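Local coordinates for glucose-6-phosphate isomerase (Plasmodium falciparum, PDB 3QKI), which probably catalyses the reversible conversion of glucose 6-phosphate to fructose 6-phosphate, the second step of glycolysis, at residues 221-226 with 232-237; 169-174 with 321-326; 266-271 with 276-281; 181-186 with 528-533. All coordinates share one frame; numbering follows the deposited sequence.

How the interactions relate
Interactions 1, 2 and 3 all belong to the five-stranded parallel sheet and the helices on its faces, whereas interaction 4 ties a helix of that domain to helix 523-543, which follows a strand of the mixed sheet. Interactions 1 and 2 lie on neighbouring strands, their centres 13 Å apart, and are joined by backbone bonds such as Leu223 N to Cys171 O (2.8 Å). Interaction 2 packs against interaction 4 through Pro323, Leu324, Thr181 and Val184. Interaction 3 is peripheral, its centre about 32 Å from that of interaction 4. The fructose 6-phosphate site, unoccupied here, is nearest to interaction 2, where the side chains of Cys171 and Ser177 are about 8 Å apart.

Interaction 1 of 4, residues 221-226 with 232-237; sequences RFLANV and NRAIQN
Arg221 reaches from strand 219-223 to the C-terminal end of helix 228-235 and grips two backbone carbonyls there. Its chain bends at the CB-CG bond (chi2 -104°), which swings the guanidinium along the helix end. This is the tight part of the contact, in which Arg221 and Ala234 bury the most surface. Arg221 NH1 lies 2.9 Å from Ala234 O, which it meets from above the carbonyl plane through a rather bent N-H, and 3.0 Å from Gln236 O, approached on a lone pair with a straighter N-H of 156°. Arg221 NH2 adds a second bond to Gln236 O, at 3.2 Å and nearly along the C=O axis. Gln236 O thus sits in the guanidinium plane, held end-on by two nitrogens. Gln236 is the first residue to leave helical geometry, so the positive group meets the helix terminus, where the dipole would probably favour it.

Beside this grip, Leu223 CB makes a modest buried apolar touch with Ala234 CB at 4.1 Å. The opposing, partly exposed side is looser: Gln236 offers its CB to Arg221 NH1 at 3.7 Å while the rest of its side chain runs away, and Arg233 turns off to Asn384 and Glu186 of the second subunit.

Asn219 OD1 holds Arg221 NE from within the strand. The contact joins the first two elements of a beta-alpha-beta crossover, in which helix 228-235 carries the chain from strand 219-223 past strand 168-172 to strand 243-248; helix 255-268 covers Leu223 through Ile264.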
# COMPACT_ATOMS: atom_id res chain seq x y z
N ARG A 221 -15.85 -5.15 -9.61
CA ARG A 221 -15.23 -5.67 -8.38
C ARG A 221 -14.09 -6.63 -8.75
O ARG A 221 -14.17 -7.32 -9.77
CB ARG A 221 -16.28 -6.39 -7.50
CG ARG A 221 -17.51 -5.54 -7.22
CD ARG A 221 -17.52 -4.99 -5.82
NE ARG A 221 -18.70 -4.15 -5.53
CZ ARG A 221 -19.74 -4.52 -4.79
NH1 ARG A 221 -19.81 -5.74 -4.28
NH2 ARG A 221 -20.71 -3.66 -4.53
N PHE A 222 -13.02 -6.65 -7.94
CA PHE A 222 -11.87 -7.54 -8.15
C PHE A 222 -11.80 -8.56 -7.02
O PHE A 222 -11.64 -8.18 -5.86
CB PHE A 222 -10.57 -6.75 -8.29
CG PHE A 222 -10.57 -5.84 -9.49
CD1 PHE A 222 -10.96 -4.50 -9.37
CD2 PHE A 222 -10.20 -6.31 -10.75
CE1 PHE A 222 -11.01 -3.67 -10.48
CE2 PHE A 222 -10.26 -5.47 -11.87
CZ PHE A 222 -10.65 -4.15 -11.72
N LEU A 223 -12.01 -9.85 -7.36
CA LEU A 223 -11.98 -10.91 -6.38
C LEU A 223 -10.62 -11.57 -6.58
O LEU A 223 -10.41 -12.35 -7.52
CB LEU A 223 -13.16 -11.89 -6.56
CG LEU A 223 -13.15 -13.14 -5.69
CD1 LEU A 223 -12.94 -12.80 -4.21
CD2 LEU A 223 -14.42 -13.94 -5.90
N ALA A 224 -9.66 -11.17 -5.72
CA ALA A 224 -8.28 -11.58 -5.83
C ALA A 224 -7.80 -12.49 -4.73
O ALA A 224 -7.09 -13.45 -5.01
CB ALA A 224 -7.38 -10.37 -5.94
N ASN A 225 -8.20 -12.24 -3.50
CA ASN A 225 -7.75 -13.06 -2.38
C ASN A 225 -8.54 -14.37 -2.27
O ASN A 225 -9.76 -14.36 -2.44
CB ASN A 225 -7.89 -12.24 -1.07
CG ASN A 225 -6.94 -12.63 0.01
OD1 ASN A 225 -6.60 -13.80 0.17
ND2 ASN A 225 -6.55 -11.66 0.82
N VAL A 226 -7.87 -15.48 -1.95
CA VAL A 226 -8.52 -16.77 -1.73
C VAL A 226 -9.29 -16.71 -0.37
O VAL A 226 -10.14 -17.55 -0.10
CB VAL A 226 -7.54 -17.98 -1.80
CG1 VAL A 226 -6.63 -18.06 -0.58
CG2 VAL A 226 -8.29 -19.29 -2.02
N ASN A 232 -16.99 -12.27 0.17
CA ASN A 232 -17.97 -11.44 0.85
C ASN A 232 -17.98 -10.02 0.30
O ASN A 232 -19.05 -9.46 0.01
CB ASN A 232 -17.72 -11.45 2.36
CG ASN A 232 -18.91 -11.00 3.19
OD1 ASN A 232 -20.01 -10.74 2.68
ND2 ASN A 232 -18.72 -10.99 4.48
N ARG A 233 -16.79 -9.43 0.14
CA ARG A 233 -16.63 -8.08 -0.41
C ARG A 233 -17.07 -8.04 -1.87
O ARG A 233 -17.77 -7.12 -2.29
CB ARG A 233 -15.17 -7.61 -0.30
CG ARG A 233 -14.80 -7.28 1.14
CD ARG A 233 -13.33 -7.03 1.35
NE ARG A 233 -13.13 -6.62 2.74
CZ ARG A 233 -13.07 -5.36 3.13
NH1 ARG A 233 -13.06 -4.38 2.24
NH2 ARG A 233 -13.00 -5.07 4.43
N ALA A 234 -16.71 -9.07 -2.64
CA ALA A 234 -17.09 -9.12 -4.06
C ALA A 234 -18.63 -9.15 -4.28
O ALA A 234 -19.13 -8.42 -5.11
CB ALA A 234 -16.43 -10.32 -4.74
N ILE A 235 -19.37 -9.97 -3.50
CA ILE A 235 -20.83 -10.16 -3.67
C ILE A 235 -21.76 -9.18 -2.96
O ILE A 235 -22.96 -9.15 -3.27
CB ILE A 235 -21.23 -11.60 -3.35
CG1 ILE A 235 -20.98 -11.93 -1.84
CG2 ILE A 235 -20.52 -12.54 -4.29
CD1 ILE A 235 -21.82 -12.89 -1.27
N GLN A 236 -21.22 -8.40 -2.00
CA GLN A 236 -21.88 -7.34 -1.22
C GLN A 236 -22.92 -6.55 -2.03
O GLN A 236 -22.48 -5.82 -2.93
CB GLN A 236 -20.75 -6.37 -0.77
CG GLN A 236 -21.22 -5.07 -0.11
CD GLN A 236 -21.14 -5.19 1.37
OE1 GLN A 236 -21.70 -6.11 1.97
NE2 GLN A 236 -20.38 -4.30 1.99
N ASN A 237 -24.23 -6.62 -1.70
CA ASN A 237 -25.30 -5.84 -2.36
C ASN A 237 -25.45 -6.06 -3.88
O ASN A 237 -26.00 -5.21 -4.58
CB ASN A 237 -25.20 -4.34 -2.05
CG ASN A 237 -25.41 -4.01 -0.60
OD1 ASN A 237 -24.51 -3.48 0.04
ND2 ASN A 237 -26.61 -4.29 -0.09

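Interaction 2 of 4, residues 169-174 with 321-326; sequences VICIGI and ILPLSI
Pro323 is the first residue of 321-326 to touch the strand, its ring directed at Cys171. The thiol sulfur sits beside the CB-CG side of the ring, closer to CB: Cys171 SG is 3.6 Å from Pro323 CB and 4.2 Å from Pro323 CG. The Cys171 chi1 of -63° points the sulfur at the proline. The proline nitrogen has no hydrogen to give to the preceding turn, and the helix is kinked here. Two residues on, Ser325 returns its hydroxyl to the helix, OG donating to Ile321 O, which also accepts from Ser325 N on the opposite face of its plane. One turn after Pro323, Ile326 again meets the strand: its CG2, anti to the backbone N, touches Val169 CG2 at 3.9 Å, and the two branched side chains cross obliquely.

The match is thus between residues three apart on the helix and two apart on the strand, all four buried. Helix 318-328 lies on one face of the parallel sheet, while Ile170 and Ile172 point to the other, where Ile172 packs on helix 255-268. Helix 330-349 backs Ile321, Leu324 and Ser325, and Phe218 touches both Val169 and Ile326.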
# COMPACT_ATOMS: atom_id res chain seq x y z
N VAL A 169 -19.64 -6.33 -12.84
CA VAL A 169 -18.58 -7.19 -13.36
C VAL A 169 -17.69 -7.63 -12.21
O VAL A 169 -17.10 -6.78 -11.53
CB VAL A 169 -17.77 -6.51 -14.50
CG1 VAL A 169 -16.75 -7.48 -15.06
CG2 VAL A 169 -18.68 -5.98 -15.61
N ILE A 170 -17.64 -8.93 -11.94
CA ILE A 170 -16.73 -9.47 -10.94
C ILE A 170 -15.55 -10.09 -11.72
O ILE A 170 -15.75 -11.06 -12.46
CB ILE A 170 -17.36 -10.50 -9.97
CG1 ILE A 170 -18.60 -9.92 -9.26
CG2 ILE A 170 -16.30 -11.04 -8.97
CD1 ILE A 170 -19.29 -10.90 -8.31
N CYS A 171 -14.34 -9.51 -11.58
CA CYS A 171 -13.12 -10.05 -12.19
C CYS A 171 -12.45 -10.94 -11.17
O CYS A 171 -12.14 -10.49 -10.07
CB CYS A 171 -12.17 -8.95 -12.65
SG CYS A 171 -12.84 -7.90 -13.93
N ILE A 172 -12.26 -12.22 -11.53
CA ILE A 172 -11.64 -13.19 -10.63
C ILE A 172 -10.28 -13.52 -11.20
O ILE A 172 -10.18 -14.03 -12.32
CB ILE A 172 -12.50 -14.45 -10.41
CG1 ILE A 172 -13.99 -14.10 -10.10
CG2 ILE A 172 -11.88 -15.35 -9.33
CD1 ILE A 172 -14.91 -15.32 -9.96
N GLY A 173 -9.24 -13.19 -10.44
CA GLY A 173 -7.86 -13.43 -10.84
C GLY A 173 -6.88 -12.99 -9.77
O GLY A 173 -7.22 -12.17 -8.91
N ILE A 174 -5.66 -13.57 -9.80
CA ILE A 174 -4.62 -13.24 -8.83
C ILE A 174 -3.45 -12.52 -9.52
O ILE A 174 -3.28 -12.65 -10.74
CB ILE A 174 -4.16 -14.49 -8.04
CG1 ILE A 174 -3.41 -15.50 -8.94
CG2 ILE A 174 -5.34 -15.15 -7.27
CD1 ILE A 174 -2.70 -16.59 -8.20
N ILE A 321 -7.84 -5.66 -21.31
CA ILE A 321 -8.64 -5.05 -22.37
C ILE A 321 -10.10 -5.48 -22.36
O ILE A 321 -10.96 -4.65 -22.61
CB ILE A 321 -7.97 -5.04 -23.78
CG1 ILE A 321 -6.53 -4.43 -23.75
CG2 ILE A 321 -8.85 -4.32 -24.83
CD1 ILE A 321 -6.36 -2.92 -23.12
N LEU A 322 -10.38 -6.74 -22.03
CA LEU A 322 -11.78 -7.17 -21.95
C LEU A 322 -12.57 -6.48 -20.81
O LEU A 322 -13.51 -5.76 -21.14
CB LEU A 322 -11.93 -8.69 -21.94
CG LEU A 322 -13.33 -9.20 -21.69
CD1 LEU A 322 -14.26 -8.92 -22.88
CD2 LEU A 322 -13.30 -10.63 -21.32
N PRO A 323 -12.21 -6.58 -19.50
CA PRO A 323 -13.03 -5.89 -18.49
C PRO A 323 -13.01 -4.37 -18.65
O PRO A 323 -14.04 -3.74 -18.42
CB PRO A 323 -12.43 -6.34 -17.16
CG PRO A 323 -11.03 -6.74 -17.50
CD PRO A 323 -11.14 -7.37 -18.86
N LEU A 324 -11.89 -3.78 -19.09
CA LEU A 324 -11.83 -2.31 -19.24
C LEU A 324 -12.64 -1.78 -20.43
O LEU A 324 -13.15 -0.66 -20.35
CB LEU A 324 -10.37 -1.80 -19.26
CG LEU A 324 -9.52 -2.06 -17.98
CD1 LEU A 324 -8.00 -1.94 -18.29
CD2 LEU A 324 -9.97 -1.16 -16.82
N SER A 325 -12.75 -2.56 -21.53
CA SER A 325 -13.58 -2.19 -22.67
C SER A 325 -15.07 -2.35 -22.28
O SER A 325 -15.88 -1.59 -22.75
CB SER A 325 -13.28 -3.06 -23.88
OG SER A 325 -11.98 -2.80 -24.38
N ILE A 326 -15.41 -3.29 -21.40
CA ILE A 326 -16.80 -3.41 -20.91
C ILE A 326 -17.12 -2.15 -20.08
O ILE A 326 -18.13 -1.48 -20.32
CB ILE A 326 -17.05 -4.72 -20.12
CG1 ILE A 326 -17.05 -5.95 -21.07
CG2 ILE A 326 -18.39 -4.63 -19.31
CD1 ILE A 326 -16.86 -7.29 -20.38

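Interaction 3 of 4, residues 266-271 with 276-281; sequences KWLSLK and ENLSKH
Leu268, in the C-terminal part of helix 255-268, meets both Leu278 and His281, placing two of its carbons against the second segment. Leu268 CB is 3.7 Å from Leu278 CD1, and Leu268 CD1 is 4.2 Å from His281 CB. The side chain runs obliquely to both partners, so that it fits between the two residues, which lie three positions apart. Leu278 contributes its methyl end: with CG roughly anti to the backbone N (chi1 -152°), CD1 and CD2 are carried over to the helix. Val245 of strand 243-248 adds to the apolar surroundings of Leu268.

This is the turnaround of a beta-alpha-beta crossover. Helix 255-268 follows strand 243-248, and the short helix 275-278 leads the chain into strand 282-285, the parallel neighbour of that strand in the sheet. The backbones come closest at Leu268 and Leu278, whose CA atoms are 7.5 Å apart.

Ser269, next along, sets its hydroxyl against the branched end of the same leucine, Ser269 OG lying 3.5 Å from Leu278 CD2 and 3.9 Å from Leu278 CD1. That oxygen is hydrogen-bonded to Lys265 O, four residues earlier, so it lies beside methyl groups with its proton probably engaged.

The imidazole of His281 leads away from Leu268. Its ND1 bonds to Thr243 O and its NE2 to Cys161 N, a pairing consistent with the proton on ND1, and both bonds fix the rotation of the ring, which also meets Phe166 edge-to-face.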
# COMPACT_ATOMS: atom_id res chain seq x y z
N LYS A 266 -21.21 -20.99 -7.55
CA LYS A 266 -22.18 -21.44 -6.56
C LYS A 266 -23.10 -20.26 -6.18
O LYS A 266 -24.31 -20.45 -6.12
CB LYS A 266 -21.48 -21.98 -5.29
CG LYS A 266 -20.84 -23.35 -5.48
CD LYS A 266 -21.77 -24.48 -5.13
CE LYS A 266 -21.24 -25.81 -5.62
NZ LYS A 266 -20.12 -26.31 -4.78
N TRP A 267 -22.54 -19.04 -5.97
CA TRP A 267 -23.32 -17.84 -5.66
C TRP A 267 -24.27 -17.50 -6.83
O TRP A 267 -25.45 -17.23 -6.59
CB TRP A 267 -22.39 -16.66 -5.33
CG TRP A 267 -23.08 -15.32 -5.20
CD1 TRP A 267 -23.82 -14.88 -4.14
CD2 TRP A 267 -23.09 -14.27 -6.17
NE1 TRP A 267 -24.30 -13.62 -4.39
CE2 TRP A 267 -23.84 -13.20 -5.62
CE3 TRP A 267 -22.55 -14.12 -7.46
CZ2 TRP A 267 -24.01 -11.99 -6.28
CZ3 TRP A 267 -22.73 -12.91 -8.13
CH2 TRP A 267 -23.46 -11.86 -7.54
N LEU A 268 -23.75 -17.52 -8.09
CA LEU A 268 -24.61 -17.27 -9.27
C LEU A 268 -25.77 -18.29 -9.32
O LEU A 268 -26.91 -17.90 -9.59
CB LEU A 268 -23.82 -17.38 -10.61
CG LEU A 268 -22.89 -16.24 -11.02
CD1 LEU A 268 -22.22 -16.60 -12.36
CD2 LEU A 268 -23.63 -14.90 -11.16
N SER A 269 -25.48 -19.58 -9.03
CA SER A 269 -26.43 -20.70 -9.08
C SER A 269 -27.50 -20.69 -7.99
O SER A 269 -28.42 -21.50 -8.03
CB SER A 269 -25.70 -22.04 -9.11
OG SER A 269 -24.89 -22.09 -10.26
N LEU A 270 -27.41 -19.78 -7.03
CA LEU A 270 -28.44 -19.61 -6.01
C LEU A 270 -29.70 -19.05 -6.70
O LEU A 270 -30.81 -19.33 -6.26
CB LEU A 270 -27.97 -18.66 -4.89
CG LEU A 270 -26.81 -19.16 -4.02
CD1 LEU A 270 -26.32 -18.08 -3.11
CD2 LEU A 270 -27.19 -20.38 -3.19
N LYS A 271 -29.51 -18.31 -7.81
CA LYS A 271 -30.59 -17.69 -8.58
C LYS A 271 -30.63 -18.15 -10.03
O LYS A 271 -31.73 -18.25 -10.57
CB LYS A 271 -30.47 -16.15 -8.54
CG LYS A 271 -30.63 -15.53 -7.15
CD LYS A 271 -31.74 -14.48 -7.16
CE LYS A 271 -31.25 -13.12 -6.81
NZ LYS A 271 -32.18 -12.07 -7.31
N GLU A 276 -27.58 -22.85 -19.64
CA GLU A 276 -27.48 -21.88 -20.73
C GLU A 276 -27.63 -20.44 -20.24
O GLU A 276 -27.10 -19.54 -20.86
CB GLU A 276 -28.44 -22.18 -21.89
N ASN A 277 -28.35 -20.23 -19.13
CA ASN A 277 -28.48 -18.89 -18.57
C ASN A 277 -27.20 -18.52 -17.81
O ASN A 277 -26.73 -17.39 -17.91
CB ASN A 277 -29.72 -18.77 -17.70
CG ASN A 277 -30.99 -18.57 -18.47
OD1 ASN A 277 -31.03 -18.05 -19.61
ND2 ASN A 277 -32.08 -18.91 -17.82
N LEU A 278 -26.62 -19.51 -17.10
CA LEU A 278 -25.37 -19.41 -16.37
C LEU A 278 -24.24 -19.04 -17.35
O LEU A 278 -23.41 -18.20 -17.00
CB LEU A 278 -25.11 -20.74 -15.65
CG LEU A 278 -24.30 -20.73 -14.35
CD1 LEU A 278 -24.84 -19.72 -13.33
CD2 LEU A 278 -24.27 -22.12 -13.74
N SER A 279 -24.23 -19.60 -18.59
CA SER A 279 -23.22 -19.30 -19.62
C SER A 279 -23.29 -17.86 -20.11
O SER A 279 -22.29 -17.33 -20.60
CB SER A 279 -23.30 -20.28 -20.79
OG SER A 279 -24.40 -20.01 -21.63
N LYS A 280 -24.46 -17.19 -19.97
CA LYS A 280 -24.58 -15.79 -20.38
C LYS A 280 -23.87 -14.88 -19.36
O LYS A 280 -23.43 -13.80 -19.72
CB LYS A 280 -26.04 -15.34 -20.48
CG LYS A 280 -26.86 -16.05 -21.51
CD LYS A 280 -28.29 -15.59 -21.38
CE LYS A 280 -29.21 -16.36 -22.28
NZ LYS A 280 -30.62 -15.97 -22.05
N HIS A 281 -23.73 -15.36 -18.10
CA HIS A 281 -23.15 -14.61 -16.97
C HIS A 281 -21.65 -14.91 -16.69
O HIS A 281 -21.09 -14.36 -15.73
CB HIS A 281 -24.00 -14.85 -15.71
CG HIS A 281 -25.33 -14.15 -15.78
ND1 HIS A 281 -25.62 -13.06 -14.98
CD2 HIS A 281 -26.41 -14.42 -16.56
CE1 HIS A 281 -26.86 -12.69 -15.30
NE2 HIS A 281 -27.38 -13.49 -16.23

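Interaction 4 of 4, residues 181-186 with 528-533; sequences TEFVYE and LLLSLY
Where the two alpha/beta domains of the subunit meet, helix 179-197, which follows a strand of the parallel sheet, packs against helix 523-543, which follows a strand of the mixed sheet, with Phe183 reaching across to Leu529 and Leu530. The phenyl ring does the touching at its far end. Leu530 CD1 comes to the ring edge, near its plane, 4.2 Å from Phe183 CE2, and Leu529 CD2 approaches Phe183 CZ obliquely at 4.4 Å. Phe183 has a chi1 of 141°, near eclipsing the carbonyl carbon, a probably strained rotation that nevertheless directs the ring at the second helix. Leu530 has CG anti to the backbone N, which carries CD1 to the ring. One face of the phenyl is covered by Val184 CG2, 3.7 Å above the plane.

Phe388 of helix 388-400 meets the Phe183 ring at about 60° and also touches Leu529, while Phe336 contacts both Val184 and Leu530. Gln394, which binds fructose 6-phosphate when that sugar is present, has its side chain about 10 Å from that of Phe183. Only carbon atoms meet across the two segments, so their direct association rests on buried apolar surface and dispersion rather than on directional bonds.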
# COMPACT_ATOMS: atom_id res chain seq x y z
N THR A 181 -5.09 -4.17 -14.28
CA THR A 181 -6.48 -3.83 -14.57
C THR A 181 -7.04 -2.87 -13.50
O THR A 181 -7.62 -1.85 -13.87
CB THR A 181 -7.33 -5.09 -14.68
OG1 THR A 181 -6.66 -6.00 -15.55
CG2 THR A 181 -8.76 -4.81 -15.19
N GLU A 182 -6.86 -3.20 -12.20
CA GLU A 182 -7.38 -2.36 -11.13
C GLU A 182 -6.73 -0.97 -11.13
O GLU A 182 -7.43 0.04 -10.92
CB GLU A 182 -7.32 -3.04 -9.75
CG GLU A 182 -7.96 -2.15 -8.69
CD GLU A 182 -8.32 -2.84 -7.40
OE1 GLU A 182 -7.56 -3.73 -6.96
OE2 GLU A 182 -9.36 -2.48 -6.81
N PHE A 183 -5.43 -0.91 -11.44
CA PHE A 183 -4.73 0.38 -11.55
C PHE A 183 -5.48 1.23 -12.61
O PHE A 183 -5.90 2.34 -12.30
CB PHE A 183 -3.22 0.19 -11.89
CG PHE A 183 -2.62 1.18 -12.88
CD1 PHE A 183 -2.79 2.55 -12.71
CD2 PHE A 183 -1.92 0.74 -14.00
CE1 PHE A 183 -2.30 3.46 -13.67
CE2 PHE A 183 -1.38 1.65 -14.92
CZ PHE A 183 -1.58 3.00 -14.75
N VAL A 184 -5.65 0.70 -13.82
CA VAL A 184 -6.29 1.42 -14.94
C VAL A 184 -7.75 1.73 -14.66
O VAL A 184 -8.21 2.83 -14.97
CB VAL A 184 -6.08 0.73 -16.32
CG1 VAL A 184 -6.71 1.56 -17.46
CG2 VAL A 184 -4.60 0.50 -16.61
N TYR A 185 -8.48 0.79 -14.06
CA TYR A 185 -9.87 0.97 -13.73
C TYR A 185 -10.07 2.18 -12.78
O TYR A 185 -10.82 3.11 -13.09
CB TYR A 185 -10.46 -0.33 -13.13
CG TYR A 185 -11.89 -0.13 -12.71
CD1 TYR A 185 -12.90 0.07 -13.66
CD2 TYR A 185 -12.24 -0.04 -11.36
CE1 TYR A 185 -14.20 0.35 -13.28
CE2 TYR A 185 -13.54 0.25 -10.97
CZ TYR A 185 -14.52 0.42 -11.93
OH TYR A 185 -15.81 0.62 -11.56
N GLU A 186 -9.40 2.17 -11.65
CA GLU A 186 -9.47 3.27 -10.69
C GLU A 186 -8.95 4.60 -11.26
O GLU A 186 -9.51 5.65 -10.96
CB GLU A 186 -8.75 2.89 -9.39
CG GLU A 186 -9.51 1.86 -8.58
CD GLU A 186 -10.86 2.31 -8.05
OE1 GLU A 186 -11.03 3.52 -7.77
OE2 GLU A 186 -11.76 1.45 -7.95
N LEU A 528 0.66 5.91 -21.83
CA LEU A 528 2.04 6.40 -21.77
C LEU A 528 2.67 6.04 -20.41
O LEU A 528 3.81 5.58 -20.38
CB LEU A 528 2.09 7.93 -21.92
CG LEU A 528 1.79 8.57 -23.26
CD1 LEU A 528 1.85 10.07 -23.12
CD2 LEU A 528 2.78 8.09 -24.36
N LEU A 529 1.93 6.25 -19.29
CA LEU A 529 2.38 5.97 -17.92
C LEU A 529 2.66 4.46 -17.71
O LEU A 529 3.70 4.12 -17.16
CB LEU A 529 1.39 6.53 -16.88
CG LEU A 529 1.74 6.34 -15.39
CD1 LEU A 529 3.03 7.07 -15.01
CD2 LEU A 529 0.59 6.82 -14.50
N LEU A 530 1.76 3.58 -18.15
CA LEU A 530 1.95 2.14 -18.03
C LEU A 530 3.20 1.69 -18.78
O LEU A 530 4.05 1.01 -18.21
CB LEU A 530 0.74 1.33 -18.54
CG LEU A 530 0.97 -0.18 -18.61
CD1 LEU A 530 1.03 -0.81 -17.24
CD2 LEU A 530 0.02 -0.85 -19.54
N SER A 531 3.31 2.08 -20.06
CA SER A 531 4.43 1.66 -20.90
C SER A 531 5.75 2.22 -20.37
O SER A 531 6.75 1.53 -20.43
CB SER A 531 4.20 2.01 -22.36
OG SER A 531 5.39 1.81 -23.11
N LEU A 532 5.74 3.44 -19.83
CA LEU A 532 6.93 4.07 -19.27
C LEU A 532 7.54 3.16 -18.18
O LEU A 532 8.74 2.92 -18.21
CB LEU A 532 6.57 5.47 -18.70
CG LEU A 532 7.66 6.19 -17.89
CD1 LEU A 532 8.89 6.40 -18.72
CD2 LEU A 532 7.14 7.52 -17.33
N TYR A 533 6.71 2.64 -17.26
CA TYR A 533 7.17 1.76 -16.19
C TYR A 533 7.50 0.35 -16.68
O TYR A 533 8.52 -0.22 -16.24
CB TYR A 533 6.21 1.77 -14.98
CG TYR A 533 6.48 2.96 -14.08
CD1 TYR A 533 6.01 4.23 -14.41
CD2 TYR A 533 7.30 2.83 -12.96
CE1 TYR A 533 6.34 5.35 -13.64
CE2 TYR A 533 7.64 3.95 -12.18
CZ TYR A 533 7.14 5.20 -12.51
OH TYR A 533 7.45 6.30 -11.74